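Local coordinates for Box C/D snoRNA protein 1 (Saccharomyces cerevisiae, PDB 6THL), which is required for the accumulation of box C/D snoRNAs, in snoRNA processing, transport to the nucleolus and ribosome biogenesis, at residues Ile135-His147 and Thr171-His183. Numbering follows the deposited sequence.
Sequences IMDSKKLVELAIH and TEADLPEGYEVLH
A short parallel beta pairing joins strand 140-143 to strand 180-181 at the margin of the mixed sheet in the BCD1 domain, K140 standing beside E180 and L141 beside V181. Three backbone hydrogen bonds fix the register: E180 N donates to K139 O at 2.8 Å, L141 N to E180 O, and L182 N to L141 O at 2.9 Å. On the other side of strand 140-143, the backbones of K140 and V142 hydrogen-bond to those of T127 and T125, and the pairing thus adds V181 and its neighbours to the sheet beyond that strand.

Ahead of the pairing, the type II turn P176-Y179 brings the ring of Y179 against residues S138-L141 of 135-147. K139 lays CB over one ring face, a CH-pi contact 4.1 Å from CB to the ring centroid, and its extended chain crosses the tyrosine at about a right angle. L141 takes the edge, its CD2 3.7 Å from Y179 CD2, while F167 of strand 165-169 also meets the ring. With CG swung beside its own N (chi1 -49°), L141 carries CD1 to L175 CD2, 3.9 Å away, on the buried side that also holds V181. An alanine in place of Y179 would probably strip the K139 methylenes of their aromatic platform and open a gap beside the L141 methyls.

K140 and E180 occupy the exposed face. Bends at chi2 in both chains, and at chi4 in K140, bring their ends together in a salt bridge, K140 NZ meeting E180 OE1 nearly along its C-O axis at 3.1 Å.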
loop_
_atom_site.group_PDB
_atom_site.type_symbol
_atom_site.label_atom_id
_atom_site.label_comp_id
_atom_site.label_asym_id
_atom_site.label_seq_id
_atom_site.Cartn_x
_atom_site.Cartn_y
_atom_site.Cartn_z
ATOM N N ILE B 135 -9.746 -21.207 -7.161
ATOM C CA ILE B 135 -8.393 -20.618 -7.136
ATOM C C ILE B 135 -7.799 -20.467 -5.739
ATOM O O ILE B 135 -8.453 -19.927 -4.843
ATOM C CB ILE B 135 -8.367 -19.220 -7.810
ATOM C CG1 ILE B 135 -8.472 -19.370 -9.330
ATOM C CG2 ILE B 135 -7.088 -18.465 -7.459
ATOM C CD1 ILE B 135 -8.356 -18.087 -10.120
ATOM N N MET B 136 -6.538 -20.876 -5.565
ATOM C CA MET B 136 -5.982 -20.946 -4.214
ATOM C C MET B 136 -4.472 -20.872 -4.121
ATOM O O MET B 136 -3.780 -21.698 -4.699
ATOM C CB MET B 136 -6.472 -22.241 -3.551
ATOM C CG MET B 136 -6.149 -22.364 -2.071
ATOM S SD MET B 136 -7.445 -23.197 -1.118
ATOM C CE MET B 136 -7.410 -24.907 -1.691
ATOM N N ASP B 137 -3.983 -19.894 -3.349
ATOM C CA ASP B 137 -2.547 -19.712 -2.979
ATOM C C ASP B 137 -1.929 -21.016 -2.396
ATOM O O ASP B 137 -2.654 -21.919 -2.035
ATOM C CB ASP B 137 -2.519 -18.579 -1.940
ATOM C CG ASP B 137 -1.128 -17.962 -1.676
ATOM O OD1 ASP B 137 -0.078 -18.405 -2.179
ATOM O OD2 ASP B 137 -1.117 -16.979 -0.900
ATOM N N SER B 138 -0.610 -21.118 -2.317
ATOM C CA SER B 138 0.056 -22.293 -1.761
ATOM C C SER B 138 1.306 -21.961 -0.917
ATOM O O SER B 138 1.937 -20.910 -1.059
ATOM C CB SER B 138 0.445 -23.259 -2.886
ATOM O OG SER B 138 1.288 -24.313 -2.415
ATOM N N LYS B 139 1.645 -22.862 -0.006
ATOM C CA LYS B 139 2.846 -22.713 0.793
ATOM C C LYS B 139 3.703 -23.970 0.664
ATOM O O LYS B 139 4.608 -24.210 1.469
ATOM C CB LYS B 139 2.458 -22.411 2.232
ATOM C CG LYS B 139 1.547 -21.202 2.305
ATOM C CD LYS B 139 1.492 -20.548 3.657
ATOM C CE LYS B 139 0.271 -19.647 3.717
ATOM N NZ LYS B 139 0.185 -18.878 4.993
ATOM N N LYS B 140 3.417 -24.745 -0.382
ATOM C CA LYS B 140 4.168 -25.923 -0.723
ATOM C C LYS B 140 5.116 -25.475 -1.789
ATOM O O LYS B 140 4.681 -25.030 -2.847
ATOM C CB LYS B 140 3.258 -27.020 -1.323
ATOM C CG LYS B 140 2.141 -27.563 -0.434
ATOM C CD LYS B 140 2.648 -28.085 0.882
ATOM C CE LYS B 140 1.479 -28.543 1.713
ATOM N NZ LYS B 140 1.760 -28.306 3.153
ATOM N N LEU B 141 6.406 -25.615 -1.535
ATOM C CA LEU B 141 7.409 -25.182 -2.499
ATOM C C LEU B 141 8.136 -26.381 -3.092
ATOM O O LEU B 141 8.234 -27.437 -2.451
ATOM C CB LEU B 141 8.391 -24.208 -1.843
ATOM C CG LEU B 141 7.663 -23.086 -1.076
ATOM C CD1 LEU B 141 8.677 -22.231 -0.334
ATOM C CD2 LEU B 141 6.780 -22.228 -1.991
ATOM N N VAL B 142 8.582 -26.211 -4.342
ATOM C CA VAL B 142 9.561 -27.094 -5.002
ATOM C C VAL B 142 10.775 -26.256 -5.412
ATOM O O VAL B 142 10.668 -25.272 -6.148
ATOM C CB VAL B 142 9.010 -27.839 -6.243
ATOM C CG1 VAL B 142 8.175 -29.043 -5.830
ATOM C CG2 VAL B 142 8.205 -26.924 -7.160
ATOM N N GLU B 143 11.921 -26.619 -4.854
ATOM C CA GLU B 143 13.231 -26.218 -5.368
ATOM C C GLU B 143 13.332 -26.446 -6.870
ATOM O O GLU B 143 12.826 -27.441 -7.364
ATOM C CB GLU B 143 14.273 -27.073 -4.676
ATOM C CG GLU B 143 15.653 -27.023 -5.279
ATOM C CD GLU B 143 16.685 -27.241 -4.217
ATOM O OE1 GLU B 143 16.327 -27.867 -3.189
ATOM O OE2 GLU B 143 17.815 -26.764 -4.404
ATOM N N LEU B 144 13.958 -25.539 -7.611
ATOM C CA LEU B 144 14.121 -25.811 -9.031
ATOM C C LEU B 144 15.515 -25.542 -9.545
ATOM O O LEU B 144 16.275 -24.764 -8.969
ATOM C CB LEU B 144 13.035 -25.164 -9.885
ATOM C CG LEU B 144 12.648 -23.757 -9.520
ATOM C CD1 LEU B 144 13.827 -22.857 -9.801
ATOM C CD2 LEU B 144 11.422 -23.350 -10.318
ATOM N N ALA B 145 15.819 -26.247 -10.639
ATOM C CA ALA B 145 17.177 -26.480 -11.107
ATOM C C ALA B 145 17.451 -25.415 -12.119
ATOM O O ALA B 145 17.254 -25.606 -13.306
ATOM C CB ALA B 145 17.283 -27.873 -11.720
ATOM N N ILE B 146 17.882 -24.268 -11.628
ATOM C CA ILE B 146 17.834 -23.052 -12.418
ATOM C C ILE B 146 18.860 -23.076 -13.538
ATOM O O ILE B 146 18.631 -22.486 -14.590
ATOM C CB ILE B 146 18.024 -21.808 -11.535
ATOM C CG1 ILE B 146 19.511 -21.564 -11.211
ATOM C CG2 ILE B 146 17.190 -21.951 -10.263
ATOM C CD1 ILE B 146 19.743 -20.476 -10.180
ATOM N N HIS B 147 19.959 -23.797 -13.320
ATOM C CA HIS B 147 21.104 -23.790 -14.224
ATOM C C HIS B 147 21.012 -24.841 -15.309
ATOM O O HIS B 147 21.881 -24.938 -16.160
ATOM C CB HIS B 147 22.383 -23.974 -13.416
ATOM C CG HIS B 147 22.564 -22.920 -12.373
ATOM N ND1 HIS B 147 22.607 -21.577 -12.681
ATOM C CD2 HIS B 147 22.664 -23.001 -11.026
ATOM C CE1 HIS B 147 22.749 -20.877 -11.570
ATOM N NE2 HIS B 147 22.785 -21.717 -10.551
ATOM N N THR B 171 19.506 -21.132 2.890
ATOM C CA THR B 171 18.956 -22.356 3.483
ATOM C C THR B 171 17.425 -22.288 3.601
ATOM O O THR B 171 16.838 -21.219 3.512
ATOM C CB THR B 171 19.567 -22.636 4.884
ATOM O OG1 THR B 171 18.994 -21.771 5.879
ATOM C CG2 THR B 171 21.071 -22.434 4.879
ATOM N N GLU B 172 16.802 -23.447 3.811
ATOM C CA GLU B 172 15.352 -23.567 3.961
ATOM C C GLU B 172 14.851 -22.819 5.196
ATOM O O GLU B 172 13.745 -22.265 5.234
ATOM C CB GLU B 172 14.968 -25.035 4.120
ATOM C CG GLU B 172 15.353 -25.960 2.963
ATOM C CD GLU B 172 14.435 -27.187 2.866
ATOM O OE1 GLU B 172 13.705 -27.469 3.855
ATOM O OE2 GLU B 172 14.405 -27.841 1.798
ATOM N N ALA B 173 15.665 -22.846 6.232
ATOM C CA ALA B 173 15.284 -22.270 7.511
ATOM C C ALA B 173 14.776 -20.888 7.243
ATOM O O ALA B 173 13.696 -20.546 7.666
ATOM C CB ALA B 173 16.474 -22.231 8.481
ATOM N N ASP B 174 15.575 -20.137 6.497
ATOM C CA ASP B 174 15.267 -18.774 6.039
ATOM C C ASP B 174 13.974 -18.543 5.221
ATOM O O ASP B 174 13.442 -17.476 5.269
ATOM C CB ASP B 174 16.465 -18.240 5.238
ATOM C CG ASP B 174 17.693 -17.989 6.120
ATOM O OD1 ASP B 174 18.821 -17.888 5.526
ATOM O OD2 ASP B 174 17.500 -17.881 7.378
ATOM N N LEU B 175 13.476 -19.507 4.464
ATOM C CA LEU B 175 12.191 -19.316 3.793
ATOM C C LEU B 175 11.140 -18.868 4.820
ATOM O O LEU B 175 11.236 -19.204 5.984
ATOM C CB LEU B 175 11.718 -20.618 3.137
ATOM C CG LEU B 175 12.419 -21.170 1.889
ATOM C CD1 LEU B 175 12.161 -22.668 1.756
ATOM C CD2 LEU B 175 11.976 -20.442 0.630
ATOM N N PRO B 176 10.126 -18.110 4.393
ATOM C CA PRO B 176 9.090 -17.685 5.354
ATOM C C PRO B 176 8.419 -18.862 6.086
ATOM O O PRO B 176 8.446 -19.988 5.581
ATOM C CB PRO B 176 8.078 -16.946 4.481
ATOM C CG PRO B 176 8.451 -17.253 3.068
ATOM C CD PRO B 176 9.911 -17.546 3.052
ATOM N N GLU B 177 7.839 -18.605 7.262
ATOM C CA GLU B 177 7.246 -19.680 8.089
ATOM C C GLU B 177 5.879 -19.968 7.574
ATOM O O GLU B 177 5.218 -19.073 7.081
ATOM C CB GLU B 177 7.233 -19.350 9.610
ATOM C CG GLU B 177 6.036 -18.592 10.198
ATOM C CD GLU B 177 6.133 -18.411 11.724
ATOM O OE1 GLU B 177 5.132 -18.037 12.354
ATOM O OE2 GLU B 177 7.203 -18.641 12.326
ATOM N N GLY B 178 5.452 -21.218 7.676
ATOM C CA GLY B 178 4.245 -21.676 6.971
ATOM C C GLY B 178 4.609 -22.351 5.658
ATOM O O GLY B 178 3.950 -23.302 5.256
ATOM N N TYR B 179 5.661 -21.862 4.993
ATOM C CA TYR B 179 6.173 -22.462 3.753
ATOM C C TYR B 179 6.945 -23.742 4.043
ATOM O O TYR B 179 7.790 -23.779 4.932
ATOM C CB TYR B 179 7.034 -21.455 2.947
ATOM C CG TYR B 179 6.152 -20.387 2.367
ATOM C CD1 TYR B 179 5.666 -19.385 3.184
ATOM C CD2 TYR B 179 5.716 -20.431 1.033
ATOM C CE1 TYR B 179 4.804 -18.435 2.705
ATOM C CE2 TYR B 179 4.840 -19.479 0.551
ATOM C CZ TYR B 179 4.396 -18.486 1.415
ATOM O OH TYR B 179 3.551 -17.490 1.064
ATOM N N GLU B 180 6.634 -24.787 3.284
ATOM C CA GLU B 180 7.257 -26.088 3.441
ATOM C C GLU B 180 7.709 -26.600 2.070
ATOM O O GLU B 180 6.921 -26.606 1.129
ATOM C CB GLU B 180 6.236 -27.035 4.042
ATOM C CG GLU B 180 6.720 -28.465 4.225
ATOM C CD GLU B 180 5.796 -29.461 3.557
ATOM O OE1 GLU B 180 4.563 -29.386 3.790
ATOM O OE2 GLU B 180 6.311 -30.302 2.782
ATOM N N VAL B 181 8.970 -27.024 1.962
ATOM C CA VAL B 181 9.520 -27.549 0.708
ATOM C C VAL B 181 9.401 -29.049 0.608
ATOM O O VAL B 181 9.680 -29.747 1.572
ATOM C CB VAL B 181 11.024 -27.302 0.596
ATOM C CG1 VAL B 181 11.500 -27.834 -0.753
ATOM C CG2 VAL B 181 11.378 -25.823 0.843
ATOM N N LEU B 182 9.055 -29.526 -0.582
ATOM C CA LEU B 182 8.855 -30.941 -0.882
ATOM C C LEU B 182 10.041 -31.490 -1.665
ATOM O O LEU B 182 10.338 -30.982 -2.744
ATOM C CB LEU B 182 7.599 -31.110 -1.758
ATOM C CG LEU B 182 6.207 -31.163 -1.086
ATOM C CD1 LEU B 182 5.065 -30.729 -2.011
ATOM C CD2 LEU B 182 5.921 -32.562 -0.543
ATOM N N HIS B 183 10.686 -32.548 -1.151
ATOM C CA HIS B 183 11.758 -33.288 -1.885
ATOM C C HIS B 183 11.348 -34.714 -2.213
ATOM O O HIS B 183 10.433 -34.930 -2.996
ATOM C CB HIS B 183 13.046 -33.353 -1.070
ATOM C CG HIS B 183 13.329 -32.115 -0.281
ATOM N ND1 HIS B 183 14.029 -31.050 -0.802
ATOM C CD2 HIS B 183 13.009 -31.772 0.991
ATOM C CE1 HIS B 183 14.129 -30.102 0.112
ATOM N NE2 HIS B 183 13.518 -30.514 1.209
#